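PDB 2QZU: putative sulfatase yidJ from Bacteroides fragilis, which probably hydrolyses sulfate esters, as a metal-dependent arylsulfatase of the sulfatase family. Local coordinates for residues A[139-145]-A[190-195]; A[106-110]-A[133-137]. One frame throughout, in Å; residues are numbered along the deposited sequence.

Contact 1: residues A[139-145]-A[190-195]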
loop_
_atom_site.group_PDB
_atom_site.type_symbol
_atom_site.label_atom_id
_atom_site.label_comp_id
_atom_site.label_asym_id
_atom_site.label_seq_id
_atom_site.Cartn_x
_atom_site.Cartn_y
_atom_site.Cartn_z
ATOM N N TYR A 139 10.065 17.245 -14.095
ATOM C CA TYR A 139 10.893 17.171 -15.296
ATOM C C TYR A 139 12.101 16.269 -15.016
ATOM O O TYR A 139 12.520 16.124 -13.871
ATOM C CB TYR A 139 11.329 18.578 -15.734
ATOM C CG TYR A 139 12.367 19.233 -14.855
ATOM C CD1 TYR A 139 13.718 18.917 -14.990
ATOM C CD2 TYR A 139 12.000 20.174 -13.892
ATOM C CE1 TYR A 139 14.679 19.518 -14.195
ATOM C CE2 TYR A 139 12.961 20.783 -13.084
ATOM C CZ TYR A 139 14.297 20.448 -13.247
ATOM O OH TYR A 139 15.257 21.033 -12.457
ATOM N N LYS A 140 12.644 15.651 -16.062
ATOM C CA LYS A 140 13.779 14.740 -15.915
ATOM C C LYS A 140 15.131 15.437 -15.752
ATOM O O LYS A 140 15.376 16.480 -16.358
ATOM C CB LYS A 140 13.848 13.799 -17.122
ATOM C CG LYS A 140 12.643 12.892 -17.291
ATOM C CD LYS A 140 12.855 11.915 -18.437
ATOM C CE LYS A 140 11.688 10.952 -18.573
ATOM N NZ LYS A 140 11.925 9.956 -19.658
ATOM N N PRO A 141 16.024 14.871 -14.917
ATOM C CA PRO A 141 15.821 13.647 -14.132
ATOM C C PRO A 141 14.959 13.952 -12.907
ATOM O O PRO A 141 15.203 14.929 -12.200
ATOM C CB PRO A 141 17.245 13.236 -13.763
ATOM C CG PRO A 141 17.937 14.565 -13.623
ATOM C CD PRO A 141 17.425 15.323 -14.826
ATOM N N TYR A 142 13.956 13.117 -12.661
ATOM C CA TYR A 142 13.042 13.324 -11.540
ATOM C C TYR A 142 13.720 13.195 -10.178
ATOM O O TYR A 142 14.650 12.403 -10.015
ATOM C CB TYR A 142 11.881 12.327 -11.625
ATOM C CG TYR A 142 11.141 12.346 -12.945
ATOM C CD1 TYR A 142 10.579 13.526 -13.433
ATOM C CD2 TYR A 142 10.998 11.185 -13.705
ATOM C CE1 TYR A 142 9.893 13.551 -14.644
ATOM C CE2 TYR A 142 10.312 11.199 -14.924
ATOM C CZ TYR A 142 9.765 12.387 -15.385
ATOM O OH TYR A 142 9.096 12.423 -16.586
ATOM N N VAL A 143 13.255 13.974 -9.202
ATOM C CA VAL A 143 13.823 13.900 -7.861
ATOM C C VAL A 143 13.563 12.494 -7.331
ATOM O O VAL A 143 12.562 11.859 -7.678
ATOM C CB VAL A 143 13.217 14.956 -6.904
ATOM C CG1 VAL A 143 13.581 16.357 -7.385
ATOM C CG2 VAL A 143 11.716 14.795 -6.812
ATOM N N ASP A 144 14.465 12.022 -6.479
ATOM C CA ASP A 144 14.404 10.665 -5.946
ATOM C C ASP A 144 13.420 10.296 -4.831
ATOM O O ASP A 144 13.834 9.947 -3.724
ATOM C CB ASP A 144 15.825 10.244 -5.539
ATOM C CG ASP A 144 15.940 8.761 -5.246
ATOM O OD1 ASP A 144 15.325 7.962 -5.982
ATOM O OD2 ASP A 144 16.658 8.395 -4.290
ATOM N N THR A 145 12.120 10.366 -5.120
ATOM C CA THR A 145 11.103 9.950 -4.150
ATOM C C THR A 145 10.327 8.806 -4.800
ATOM O O THR A 145 10.306 8.688 -6.026
ATOM C CB THR A 145 10.135 11.094 -3.748
ATOM O OG1 THR A 145 9.583 11.700 -4.918
ATOM C CG2 THR A 145 10.870 12.135 -2.912
ATOM N N ARG A 190 17.440 21.401 -5.261
ATOM C CA ARG A 190 16.518 20.399 -5.784
ATOM C C ARG A 190 16.682 18.964 -5.294
ATOM O O ARG A 190 15.691 18.296 -4.994
ATOM C CB ARG A 190 16.555 20.424 -7.318
ATOM C CG ARG A 190 15.565 19.484 -7.997
ATOM C CD ARG A 190 15.447 19.807 -9.489
ATOM N NE ARG A 190 14.399 19.035 -10.152
ATOM C CZ ARG A 190 14.594 17.891 -10.802
ATOM N NH1 ARG A 190 15.811 17.366 -10.889
ATOM N NH2 ARG A 190 13.569 17.274 -11.373
ATOM N N ASP A 191 17.917 18.481 -5.207
ATOM C CA ASP A 191 18.137 17.107 -4.769
ATOM C C ASP A 191 18.496 16.960 -3.293
ATOM O O ASP A 191 18.961 15.899 -2.865
ATOM C CB ASP A 191 19.218 16.456 -5.637
ATOM C CG ASP A 191 18.824 16.394 -7.106
ATOM O OD1 ASP A 191 17.769 15.795 -7.415
ATOM O OD2 ASP A 191 19.564 16.944 -7.951
ATOM N N SER A 192 18.256 18.010 -2.513
ATOM C CA SER A 192 18.570 17.982 -1.091
ATOM C C SER A 192 17.370 18.052 -0.150
ATOM O O SER A 192 17.417 18.729 0.885
ATOM C CB SER A 192 19.552 19.105 -0.756
ATOM O OG SER A 192 20.812 18.855 -1.355
ATOM N N PHE A 193 16.293 17.363 -0.511
ATOM C CA PHE A 193 15.120 17.314 0.345
ATOM C C PHE A 193 15.494 16.384 1.498
ATOM O O PHE A 193 16.486 15.662 1.414
ATOM C CB PHE A 193 13.906 16.750 -0.407
ATOM C CG PHE A 193 14.189 15.480 -1.166
ATOM C CD1 PHE A 193 14.703 15.528 -2.459
ATOM C CD2 PHE A 193 13.955 14.241 -0.582
ATOM C CE1 PHE A 193 14.979 14.356 -3.162
ATOM C CE2 PHE A 193 14.228 13.062 -1.275
ATOM C CZ PHE A 193 14.739 13.121 -2.569
ATOM N N TYR A 194 14.712 16.407 2.572
ATOM C CA TYR A 194 14.985 15.553 3.723
ATOM C C TYR A 194 13.724 14.847 4.188
ATOM O O TYR A 194 12.612 15.310 3.937
ATOM C CB TYR A 194 15.550 16.373 4.886
ATOM C CG TYR A 194 14.628 17.474 5.365
ATOM C CD1 TYR A 194 14.648 18.729 4.765
ATOM C CD2 TYR A 194 13.730 17.259 6.414
ATOM C CE1 TYR A 194 13.802 19.745 5.191
ATOM C CE2 TYR A 194 12.874 18.273 6.849
ATOM C CZ TYR A 194 12.920 19.513 6.231
ATOM O OH TYR A 194 12.093 20.531 6.647
ATOM N N TYR A 195 13.908 13.720 4.865
ATOM C CA TYR A 195 12.793 12.949 5.391
ATOM C C TYR A 195 12.678 13.205 6.891
ATOM O O TYR A 195 13.673 13.506 7.555
ATOM C CB TYR A 195 13.021 11.454 5.154
ATOM C CG TYR A 195 12.863 11.013 3.719
ATOM C CD1 TYR A 195 11.598 10.827 3.159
ATOM C CD2 TYR A 195 13.984 10.781 2.917
ATOM C CE1 TYR A 195 11.452 10.421 1.837
ATOM C CE2 TYR A 195 13.847 10.375 1.592
ATOM C CZ TYR A 195 12.581 10.198 1.061
ATOM O OH TYR A 195 12.450 9.803 -0.248
HETATM O O HOH W 1 16.800 13.467 -6.010
HETATM O O HOH W 2 14.916 9.372 -1.225
#
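Cation-pi stacking and hydrogen bonding gather on Arg-190, whose extended side chain reaches across to 139-145. Its guanidinium lies flat on the ring of Tyr-139, with centres 4.0 Å apart and planes at 16°, while Val-143 CG1 covers the opposite face. At the guanidinium edge, Pro-141 O accepts two hydrogen bonds, from Arg-190 NH1 (2.8 Å) and Arg-190 NH2 (3.0 Å). Glu-156 forms a salt bridge with Arg-190 NE.

Apolar contact continues from Val-143 to Phe-193, Val-143 CB lying 4.2 Å from Phe-193 CE1. Thr-145 CG2 approaches Phe-193 CE2 at 3.8 Å, and the carbonyl O of Asp-144 meets the ring edge 3.5 Å from Phe-193 CZ.

Water 1 links Asp-144 N (2.8 Å) to Asp-191 OD1 (2.9 Å); water 2 joins Asp-144 O (2.8 Å) to Tyr-195 OH (2.7 Å). Asp-144 thus engages both through its backbone, at the centre of an inverse gamma turn, while its carboxylate pairs with Arg-149.

This is a surface contact of the sulfatase fold: the loop between strands 126-130 and 168-172 of the central mixed sheet packs on the loop entering strand 194-195 and on that strand's Tyr-195, in the small antiparallel sheet 182-183/194-195.

Contact 2: residues A[106-110]-A[133-137]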
loop_
_atom_site.group_PDB
_atom_site.type_symbol
_atom_site.label_atom_id
_atom_site.label_comp_id
_atom_site.label_asym_id
_atom_site.label_seq_id
_atom_site.Cartn_x
_atom_site.Cartn_y
_atom_site.Cartn_z
ATOM N N GLY A 106 2.023 21.782 -20.322
ATOM C CA GLY A 106 2.161 22.973 -19.502
ATOM C C GLY A 106 1.206 23.047 -18.327
ATOM O O GLY A 106 0.783 24.136 -17.918
ATOM N N VAL A 107 0.863 21.893 -17.772
ATOM C CA VAL A 107 -0.049 21.860 -16.639
ATOM C C VAL A 107 0.704 22.149 -15.339
ATOM O O VAL A 107 1.249 21.249 -14.699
ATOM C CB VAL A 107 -0.774 20.491 -16.570
ATOM C CG1 VAL A 107 -1.722 20.448 -15.383
ATOM C CG2 VAL A 107 -1.551 20.263 -17.860
ATOM N N GLU A 108 0.759 23.429 -14.978
ATOM C CA GLU A 108 1.418 23.875 -13.752
ATOM C C GLU A 108 1.127 25.359 -13.556
ATOM O O GLU A 108 0.691 26.043 -14.482
ATOM C CB GLU A 108 2.940 23.650 -13.818
ATOM C CG GLU A 108 3.671 24.497 -14.858
ATOM C CD GLU A 108 5.194 24.403 -14.747
ATOM O OE1 GLU A 108 5.706 23.607 -13.929
ATOM O OE2 GLU A 108 5.883 25.134 -15.489
ATOM N N LEU A 109 1.364 25.855 -12.348
ATOM C CA LEU A 109 1.128 27.261 -12.052
ATOM C C LEU A 109 2.143 28.096 -12.826
ATOM O O LEU A 109 3.329 27.783 -12.839
ATOM C CB LEU A 109 1.291 27.513 -10.550
ATOM C CG LEU A 109 1.000 28.925 -10.037
ATOM C CD1 LEU A 109 -0.453 29.287 -10.309
ATOM C CD2 LEU A 109 1.286 28.991 -8.542
ATOM N N SER A 110 1.673 29.156 -13.471
ATOM C CA SER A 110 2.562 30.019 -14.236
ATOM C C SER A 110 3.409 30.873 -13.300
ATOM O O SER A 110 2.905 31.409 -12.315
ATOM C CB SER A 110 1.746 30.931 -15.157
ATOM O OG SER A 110 2.592 31.809 -15.880
ATOM N N TRP A 133 2.257 21.420 -1.994
ATOM C CA TRP A 133 2.089 22.513 -2.959
ATOM C C TRP A 133 1.378 21.986 -4.211
ATOM O O TRP A 133 0.356 22.525 -4.644
ATOM C CB TRP A 133 3.479 23.061 -3.319
ATOM C CG TRP A 133 3.527 24.151 -4.350
ATOM C CD1 TRP A 133 4.206 24.123 -5.537
ATOM C CD2 TRP A 133 2.941 25.456 -4.253
ATOM N NE1 TRP A 133 4.084 25.334 -6.182
ATOM C CE2 TRP A 133 3.313 26.171 -5.415
ATOM C CE3 TRP A 133 2.141 26.094 -3.295
ATOM C CZ2 TRP A 133 2.913 27.493 -5.647
ATOM C CZ3 TRP A 133 1.739 27.416 -3.524
ATOM C CH2 TRP A 133 2.128 28.097 -4.694
ATOM N N HIS A 134 1.942 20.921 -4.778
ATOM C CA HIS A 134 1.426 20.239 -5.965
ATOM C C HIS A 134 1.018 21.155 -7.123
ATOM O O HIS A 134 -0.053 20.984 -7.702
ATOM C CB HIS A 134 0.234 19.347 -5.590
ATOM C CG HIS A 134 0.002 18.220 -6.550
ATOM N ND1 HIS A 134 -1.143 17.447 -6.531
ATOM C CD2 HIS A 134 0.768 17.724 -7.550
ATOM C CE1 HIS A 134 -1.066 16.528 -7.475
ATOM N NE2 HIS A 134 0.085 16.672 -8.110
ATOM N N LEU A 135 1.868 22.122 -7.458
ATOM C CA LEU A 135 1.565 23.027 -8.560
ATOM C C LEU A 135 2.722 23.168 -9.554
ATOM O O LEU A 135 2.724 24.073 -10.390
ATOM C CB LEU A 135 1.155 24.402 -8.014
ATOM C CG LEU A 135 -0.288 24.469 -7.495
ATOM C CD1 LEU A 135 -0.492 25.756 -6.707
ATOM C CD2 LEU A 135 -1.262 24.386 -8.675
ATOM N N ASP A 136 3.696 22.265 -9.465
ATOM C CA ASP A 136 4.846 22.277 -10.375
ATOM C C ASP A 136 4.909 20.992 -11.208
ATOM O O ASP A 136 4.711 19.895 -10.688
ATOM C CB ASP A 136 6.154 22.429 -9.591
ATOM C CG ASP A 136 6.228 23.733 -8.819
ATOM O OD1 ASP A 136 6.027 24.805 -9.427
ATOM O OD2 ASP A 136 6.490 23.684 -7.602
ATOM N N ALA A 137 5.189 21.138 -12.501
ATOM C CA ALA A 137 5.298 19.991 -13.404
ATOM C C ALA A 137 6.662 19.314 -13.243
ATOM O O ALA A 137 7.703 19.965 -13.331
ATOM C CB ALA A 137 5.111 20.448 -14.853
HETATM O O HOH W 3 8.260 22.572 -13.054
#
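Neither segment is a regular strand, and their touching parts run 136° apart, coming closest where the CA atoms of Glu-108 and Asp-136 are 5.1 Å from each other. One direct backbone hydrogen bond joins them, Leu-109 N to Leu-135 O (3.0 Å, 169°).

The side chain of Glu-108 supplies a second bond: its OE1 accepts from Ala-137 N at 2.9 Å (167°). Water 3 donates to the same Glu-108 OE1 (2.9 Å) and to Ala-137 O (2.7 Å). Leu-109 forms the apolar half, with its CB 4.0 Å from Leu-135 CB and its CD2 3.6 Å from Trp-133 CZ2. Leu-109 and Leu-135 also touch helix 76-85.

Asp-136 points away from 106-110 and salt-bridges Arg-162, which also binds Leu-109 O. His-134 ND1 hydrogen-bonds Ser-76 OG, the predicted 3-oxoalanine site, unmodified here, consistent with the active-site region of sulfatases. The chemistry implies a carboxylate satisfying a loop amide beside a small apolar cluster of Leu-109, Leu-135 and Trp-133.

In the fold
Contact 2 is buried, its centre about 16 Å from the centre of the chain, whereas contact 1 lies at the surface, its centre about 25 Å from it; the two contact centres are about 16 Å apart. Both use the long connection between strands 126-130 and 168-172: 133-137 near its start packs against the loop between helices 89-92 and 116-122. Residues 139-145, almost directly following, meet the loop entering strand 194-195 and the strand's Tyr-195. The chemistry changes along this path. Contact 2 combines a backbone hydrogen bond, a carboxylate-to-amide bond and packing of leucines and a tryptophan, with one bridging water; contact 1 centres on a stacked arginine, with aromatic packing and two bridging waters.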